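Local coordinates for protein arabinan endo-1,5-alpha-l-arabinosidase A (Cellvibrio cellulosa, PDB 1GYH) that hydrolyses the alpha-1,5-linked arabinofuranosyl bonds of linear arabinan in plant cell walls, releasing almost exclusively arabinotriose, at residues 2-7 and 312-317; 19-24 and 37-42. All blocks are in the same frame, centred on the assembly; numbering follows the deposited sequence.

Contact 1 (2-7 and 312-317)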
loop_
_atom_site.group_PDB
_atom_site.type_symbol
_atom_site.label_atom_id
_atom_site.label_comp_id
_atom_site.label_asym_id
_atom_site.label_seq_id
_atom_site.Cartn_x
_atom_site.Cartn_y
_atom_site.Cartn_z
ATOM N N ALA A 2 17.736 14.956 11.924
ATOM C CA ALA A 2 18.166 14.591 13.297
ATOM C C ALA A 2 17.417 13.394 13.888
ATOM O O ALA A 2 18.083 12.561 14.470
ATOM C CB ALA A 2 18.096 15.633 14.174
ATOM N N LYS A 3 16.072 13.336 13.750
ATOM C CA LYS A 3 15.261 12.127 14.060
ATOM C C LYS A 3 14.898 11.361 12.784
ATOM O O LYS A 3 14.809 11.978 11.747
ATOM C CB LYS A 3 13.922 12.528 14.723
ATOM C CG LYS A 3 14.025 12.770 16.207
ATOM C CD LYS A 3 12.602 13.040 16.793
ATOM C CE LYS A 3 12.574 14.211 17.766
ATOM N NZ LYS A 3 11.466 14.106 18.788
ATOM N N GLN A 4 14.628 10.054 12.871
ATOM C CA GLN A 4 14.116 9.307 11.708
ATOM C C GLN A 4 12.709 9.763 11.345
ATOM O O GLN A 4 11.938 10.237 12.230
ATOM C CB GLN A 4 14.127 7.795 11.971
ATOM C CG GLN A 4 15.520 7.266 12.085
ATOM C CD GLN A 4 15.638 5.766 12.221
ATOM O OE1 GLN A 4 14.990 4.954 11.490
ATOM N NE2 GLN A 4 16.519 5.373 13.133
ATOM N N VAL A 5 12.357 9.660 10.067
ATOM C CA VAL A 5 11.017 9.990 9.685
ATOM C C VAL A 5 9.974 8.907 10.002
ATOM O O VAL A 5 10.122 7.705 9.690
ATOM C CB VAL A 5 10.860 10.725 8.301
ATOM C CG1 VAL A 5 12.114 10.898 7.488
ATOM C CG2 VAL A 5 9.704 10.298 7.538
ATOM N N ASP A 6 8.923 9.342 10.689
ATOM C CA ASP A 6 7.806 8.444 11.027
ATOM C C ASP A 6 6.707 8.483 9.985
ATOM O O ASP A 6 6.138 9.554 9.678
ATOM C CB ASP A 6 7.247 8.721 12.436
ATOM C CG ASP A 6 6.724 10.139 12.602
ATOM O OD1 ASP A 6 7.493 11.095 12.431
ATOM O OD2 ASP A 6 5.544 10.389 12.903
ATOM N N VAL A 7 6.454 7.304 9.415
ATOM C CA VAL A 7 5.450 7.056 8.380
ATOM C C VAL A 7 4.731 5.750 8.645
ATOM O O VAL A 7 5.228 4.874 9.370
ATOM C CB VAL A 7 6.085 6.982 6.941
ATOM C CG1 VAL A 7 6.870 8.203 6.669
ATOM C CG2 VAL A 7 6.960 5.687 6.734
ATOM N N TYR A 312 19.636 1.567 7.217
ATOM C CA TYR A 312 18.865 2.631 6.541
ATOM C C TYR A 312 18.278 3.542 7.634
ATOM O O TYR A 312 17.446 3.107 8.453
ATOM C CB TYR A 312 17.771 2.162 5.615
ATOM C CG TYR A 312 16.974 3.326 5.096
ATOM C CD1 TYR A 312 17.372 4.002 3.942
ATOM C CD2 TYR A 312 15.862 3.823 5.802
ATOM C CE1 TYR A 312 16.669 5.102 3.474
ATOM C CE2 TYR A 312 15.161 4.933 5.333
ATOM C CZ TYR A 312 15.567 5.574 4.181
ATOM O OH TYR A 312 14.898 6.691 3.723
ATOM N N ILE A 313 18.766 4.765 7.665
ATOM C CA ILE A 313 18.427 5.786 8.694
ATOM C C ILE A 313 17.981 7.106 8.027
ATOM O O ILE A 313 18.792 7.968 7.706
ATOM C CB ILE A 313 19.604 6.019 9.664
ATOM C CG1 ILE A 313 19.955 4.744 10.389
ATOM C CG2 ILE A 313 19.236 7.078 10.755
ATOM C CD1 ILE A 313 21.243 4.814 11.251
ATOM N N SER A 314 16.672 7.248 7.827
ATOM C CA SER A 314 16.091 8.468 7.314
ATOM C C SER A 314 16.342 9.594 8.320
ATOM O O SER A 314 16.623 9.327 9.501
ATOM C CB SER A 314 14.582 8.332 7.016
ATOM O OG SER A 314 13.801 8.094 8.202
ATOM N N GLN A 315 16.276 10.820 7.816
ATOM C CA GLN A 315 16.463 12.039 8.603
ATOM C C GLN A 315 15.358 13.039 8.239
ATOM O O GLN A 315 15.171 13.402 7.071
ATOM C CB GLN A 315 17.849 12.653 8.366
ATOM C CG GLN A 315 19.083 11.775 8.747
ATOM C CD GLN A 315 19.383 11.682 10.271
ATOM O OE1 GLN A 315 20.305 12.330 10.767
ATOM N NE2 GLN A 315 18.627 10.845 10.986
ATOM N N ARG A 316 14.627 13.500 9.249
ATOM C CA ARG A 316 13.636 14.563 9.069
ATOM C C ARG A 316 14.261 15.953 9.161
ATOM O O ARG A 316 14.710 16.387 10.227
ATOM C CB ARG A 316 12.492 14.414 10.079
ATOM C CG ARG A 316 11.508 15.574 10.098
ATOM C CD ARG A 316 10.609 15.630 8.923
ATOM N NE ARG A 316 9.661 16.747 9.020
ATOM C CZ ARG A 316 8.496 16.713 9.675
ATOM N NH1 ARG A 316 8.070 15.616 10.310
ATOM N NH2 ARG A 316 7.754 17.796 9.677
ATOM N N LEU A 317 14.260 16.641 8.024
ATOM C CA LEU A 317 14.794 17.991 7.868
ATOM C C LEU A 317 13.856 19.046 8.468
ATOM O O LEU A 317 12.647 18.865 8.499
ATOM C CB LEU A 317 14.980 18.311 6.377
ATOM C CG LEU A 317 16.122 17.604 5.611
ATOM C CD1 LEU A 317 15.962 17.879 4.098
ATOM C CD2 LEU A 317 17.489 18.091 6.108
HETATM O O HOH W 1 19.216 10.151 13.849
HETATM O O HOH W 2 14.619 15.721 12.813
HETATM O O HOH W 3 14.405 5.621 8.997
HETATM O O HOH W 4 7.859 12.524 10.210
#

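Contact 2 (19-24 and 37-42)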
loop_
_atom_site.group_PDB
_atom_site.type_symbol
_atom_site.label_atom_id
_atom_site.label_comp_id
_atom_site.label_asym_id
_atom_site.label_seq_id
_atom_site.Cartn_x
_atom_site.Cartn_y
_atom_site.Cartn_z
ATOM N N TRP A 19 12.441 13.190 -5.230
ATOM C CA TRP A 19 11.699 12.066 -4.671
ATOM C C TRP A 19 10.562 12.555 -3.738
ATOM O O TRP A 19 10.735 13.536 -2.980
ATOM C CB TRP A 19 12.646 11.169 -3.870
ATOM C CG TRP A 19 13.817 10.625 -4.641
ATOM C CD1 TRP A 19 15.104 11.120 -4.664
ATOM C CD2 TRP A 19 13.822 9.457 -5.448
ATOM N NE1 TRP A 19 15.898 10.329 -5.469
ATOM C CE2 TRP A 19 15.142 9.287 -5.941
ATOM C CE3 TRP A 19 12.854 8.515 -5.787
ATOM C CZ2 TRP A 19 15.492 8.256 -6.790
ATOM C CZ3 TRP A 19 13.213 7.475 -6.618
ATOM C CH2 TRP A 19 14.519 7.357 -7.122
ATOM N N TYR A 20 9.425 11.855 -3.788
ATOM C CA TYR A 20 8.258 12.203 -2.965
ATOM C C TYR A 20 7.799 10.968 -2.232
ATOM O O TYR A 20 7.805 9.842 -2.801
ATOM C CB TYR A 20 7.113 12.798 -3.782
ATOM C CG TYR A 20 7.447 14.169 -4.288
ATOM C CD1 TYR A 20 8.155 14.332 -5.477
ATOM C CD2 TYR A 20 7.129 15.319 -3.558
ATOM C CE1 TYR A 20 8.484 15.576 -5.918
ATOM C CE2 TYR A 20 7.473 16.579 -4.002
ATOM C CZ TYR A 20 8.149 16.712 -5.176
ATOM O OH TYR A 20 8.517 17.937 -5.637
ATOM N N LEU A 21 7.401 11.178 -0.973
ATOM C CA LEU A 21 6.992 10.114 -0.082
ATOM C C LEU A 21 5.591 10.460 0.491
ATOM O O LEU A 21 5.326 11.603 0.910
ATOM C CB LEU A 21 7.998 9.978 1.042
ATOM C CG LEU A 21 7.656 9.172 2.320
ATOM C CD1 LEU A 21 7.598 7.657 2.069
ATOM C CD2 LEU A 21 8.685 9.470 3.405
ATOM N N PHE A 22 4.709 9.483 0.452
ATOM C CA PHE A 22 3.312 9.634 0.857
ATOM C C PHE A 22 3.031 8.655 1.981
ATOM O O PHE A 22 3.347 7.468 1.896
ATOM C CB PHE A 22 2.333 9.380 -0.296
ATOM C CG PHE A 22 2.578 10.208 -1.513
ATOM C CD1 PHE A 22 3.691 9.967 -2.342
ATOM C CD2 PHE A 22 1.720 11.254 -1.844
ATOM C CE1 PHE A 22 3.899 10.730 -3.485
ATOM C CE2 PHE A 22 1.962 12.063 -2.977
ATOM C CZ PHE A 22 3.055 11.794 -3.800
ATOM N N SER A 23 2.361 9.149 3.033
ATOM C CA SER A 23 2.061 8.357 4.218
ATOM C C SER A 23 0.588 8.529 4.641
ATOM O O SER A 23 -0.037 9.589 4.426
ATOM C CB SER A 23 2.984 8.791 5.369
ATOM O OG SER A 23 2.657 8.152 6.617
ATOM N N THR A 24 0.049 7.473 5.232
ATOM C CA THR A 24 -1.141 7.592 6.085
ATOM C C THR A 24 -0.992 8.793 7.020
ATOM O O THR A 24 0.074 9.038 7.571
ATOM C CB THR A 24 -1.301 6.294 6.893
ATOM O OG1 THR A 24 -1.718 5.236 6.005
ATOM C CG2 THR A 24 -2.431 6.420 7.991
ATOM N N VAL A 37 16.990 9.921 1.647
ATOM C CA VAL A 37 17.417 9.752 3.042
ATOM C C VAL A 37 16.987 10.957 3.918
ATOM O O VAL A 37 16.463 10.770 5.014
ATOM C CB VAL A 37 18.970 9.627 3.131
ATOM C CG1 VAL A 37 19.482 9.663 4.598
ATOM C CG2 VAL A 37 19.448 8.361 2.431
ATOM N N ASN A 38 17.290 12.166 3.461
ATOM C CA ASN A 38 16.956 13.436 4.109
ATOM C C ASN A 38 15.637 14.015 3.548
ATOM O O ASN A 38 15.575 14.408 2.376
ATOM C CB ASN A 38 18.126 14.428 3.912
ATOM C CG ASN A 38 19.410 13.947 4.539
ATOM O OD1 ASN A 38 20.383 13.531 3.856
ATOM N ND2 ASN A 38 19.452 14.014 5.838
ATOM N N TRP A 39 14.570 14.013 4.366
ATOM C CA TRP A 39 13.200 14.335 3.925
ATOM C C TRP A 39 12.677 15.579 4.623
ATOM O O TRP A 39 12.797 15.689 5.842
ATOM C CB TRP A 39 12.238 13.164 4.235
ATOM C CG TRP A 39 12.514 11.866 3.486
ATOM C CD1 TRP A 39 13.261 10.794 3.908
ATOM C CD2 TRP A 39 12.031 11.525 2.185
ATOM N NE1 TRP A 39 13.267 9.824 2.940
ATOM C CE2 TRP A 39 12.534 10.251 1.867
ATOM C CE3 TRP A 39 11.225 12.176 1.246
ATOM C CZ2 TRP A 39 12.262 9.623 0.654
ATOM C CZ3 TRP A 39 10.947 11.548 0.044
ATOM C CH2 TRP A 39 11.468 10.294 -0.242
ATOM N N ARG A 40 12.098 16.513 3.862
ATOM C CA ARG A 40 11.335 17.642 4.426
ATOM C C ARG A 40 9.837 17.514 4.171
ATOM O O ARG A 40 9.384 16.987 3.142
ATOM C CB ARG A 40 11.789 18.961 3.847
ATOM C CG ARG A 40 12.021 18.925 2.333
ATOM C CD ARG A 40 11.962 20.321 1.675
ATOM N NE ARG A 40 12.391 21.198 2.747
ATOM C CZ ARG A 40 13.654 21.409 3.114
ATOM N NH1 ARG A 40 14.693 20.937 2.411
ATOM N NH2 ARG A 40 13.871 22.142 4.190
ATOM N N TYR A 41 9.045 18.046 5.088
ATOM C CA TYR A 41 7.591 18.108 4.874
ATOM C C TYR A 41 7.299 18.923 3.627
ATOM O O TYR A 41 7.857 19.986 3.444
ATOM C CB TYR A 41 6.908 18.794 6.058
ATOM C CG TYR A 41 5.416 18.978 5.895
ATOM C CD1 TYR A 41 4.545 17.900 6.031
ATOM C CD2 TYR A 41 4.876 20.218 5.642
ATOM C CE1 TYR A 41 3.160 18.068 5.900
ATOM C CE2 TYR A 41 3.497 20.394 5.525
ATOM C CZ TYR A 41 2.651 19.319 5.656
ATOM O OH TYR A 41 1.291 19.499 5.539
ATOM N N SER A 42 6.442 18.406 2.772
ATOM C CA SER A 42 6.055 19.101 1.533
ATOM C C SER A 42 4.648 19.715 1.624
ATOM O O SER A 42 4.487 20.913 1.387
ATOM C CB SER A 42 6.116 18.147 0.305
ATOM O OG SER A 42 5.891 18.884 -0.908
#

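Contact 1 (2-7 and 312-317)
The N-terminal segment 2-7 crosses the C-terminal segment 312-317 at a steep angle, so backbone pairing lasts for just one bond: Arg316 N donates to Lys3 O at 2.9 Å, with an N-H...O angle of 166° and the donor nearly along the C=O axis. The amide of Val5 is met by a side chain. Ser314 turns OG into the crowded position between its own N and carbonyl carbon (chi1 65°), where it accepts from Val5 N at 2.8 Å; serine suits the place, being short and able to accept. Val5 CG1 lies against the same group, 3.6 Å from Ser314 CB. Ser314 O is served twice: Gln315 NE2, brought back by a bend at chi2, donates to it at 2.9 Å from above the carbonyl plane, and Gln4 CA makes a CH...O contact with it at 3.3 Å. Waters bridge several other polar groups. One donates to Ala2 O and accepts from Gln315 NE2, a second joins Lys3 N to Arg316 O, and a third accepts from Ser314 N while donating to Gln4 OE1 at 2.6 Å. A fourth donates to Asp6 OD1 and accepts, weakly, from Arg316 NH1, between two opposite charges. The Gln4 amide oxygen also receives Lys290 NZ, while its CG methylene rests on Ile313 CG2, 4.0 Å away. Val5 exchanges backbone hydrogen bonds with Leu289 of strand 286-296, and Gln315 and Leu317 bond to strand 38-44. Joining the chain ends between the first and last blades is consistent with ring closure in the five-bladed beta-propeller of glycoside hydrolase family 43.

Contact 2 (19-24 and 37-42)
Trp39 carries CG anti to its carbonyl carbon (chi1 -65°), and its indole, turned roughly perpendicular at chi2, stands up from strand 38-42 with the six-membered ring reaching strand 19-23. Leu21 comes the other way, CG anti to the backbone N (chi1 165°), which carries its CD2 branch over the face of the indole. The two strands are not neighbours: strand 29-33 runs between them, and their axes approach only to 8.8 Å, so a side chain must span the gap. Tryptophan is long enough to do so and flat enough to offer a broad face.

Leu21 CB sits over that face, 3.9 Å from the centroid of the Trp39 six-membered ring and 26° off its normal, a CH-pi contact. The nearest ring atom is CZ3 of Trp39, 3.5 Å from Leu21 CB. Further along, Leu21 CD2 lies over the same indole, 4.1 Å from Trp39 CD2, so that CB and one methyl both cover the face, the side chains crossing at about a right angle. At the far tip, Trp39 CH2 meets Trp19 CB at 3.9 Å, while the Trp19 indole leads away to an edge-to-face meeting with Trp268. The bond to CB of Tyr20 points away from segment 37-42, yet its ring edge, at CE2, comes near Ser42 OG at 4.2 Å.

Tyr31 and Ser33 of the intervening strand, together with Met12, also touch Trp39, and its NE1 makes a weak hydrogen bond to Arg36 O. No hydrogen bond joins the two segments themselves. The contact therefore depends on dispersion and CH-pi attraction within a buried, largely apolar face of the first blade, and the indole is positioned by side chains packed on it and that weak NE1 bond.

In the fold
Contacts 1 and 2, with centres about 10 Å apart, share the first blade. Strand 315-316 runs parallel to strand 38-44 along its outer edge, with probable hydrogen bonds from Gln315 N to Val37 O and from Leu317 N to Trp39 O, both 2.8 Å. Val5 and Tyr312 of contact 1 also pack on Trp39, so the indole of contact 2 is touched by residues from near both chain ends. Toward the propeller centre, Val7 touches Leu21 and Ser23. From there the chain leads to Asp9, probably the catalytic proton acceptor, which Thr24 hydrogen-bonds. The Leu21 side chain lies about 9 Å from those of Asp9 and Asp6, the latter a likely substrate-binding residue.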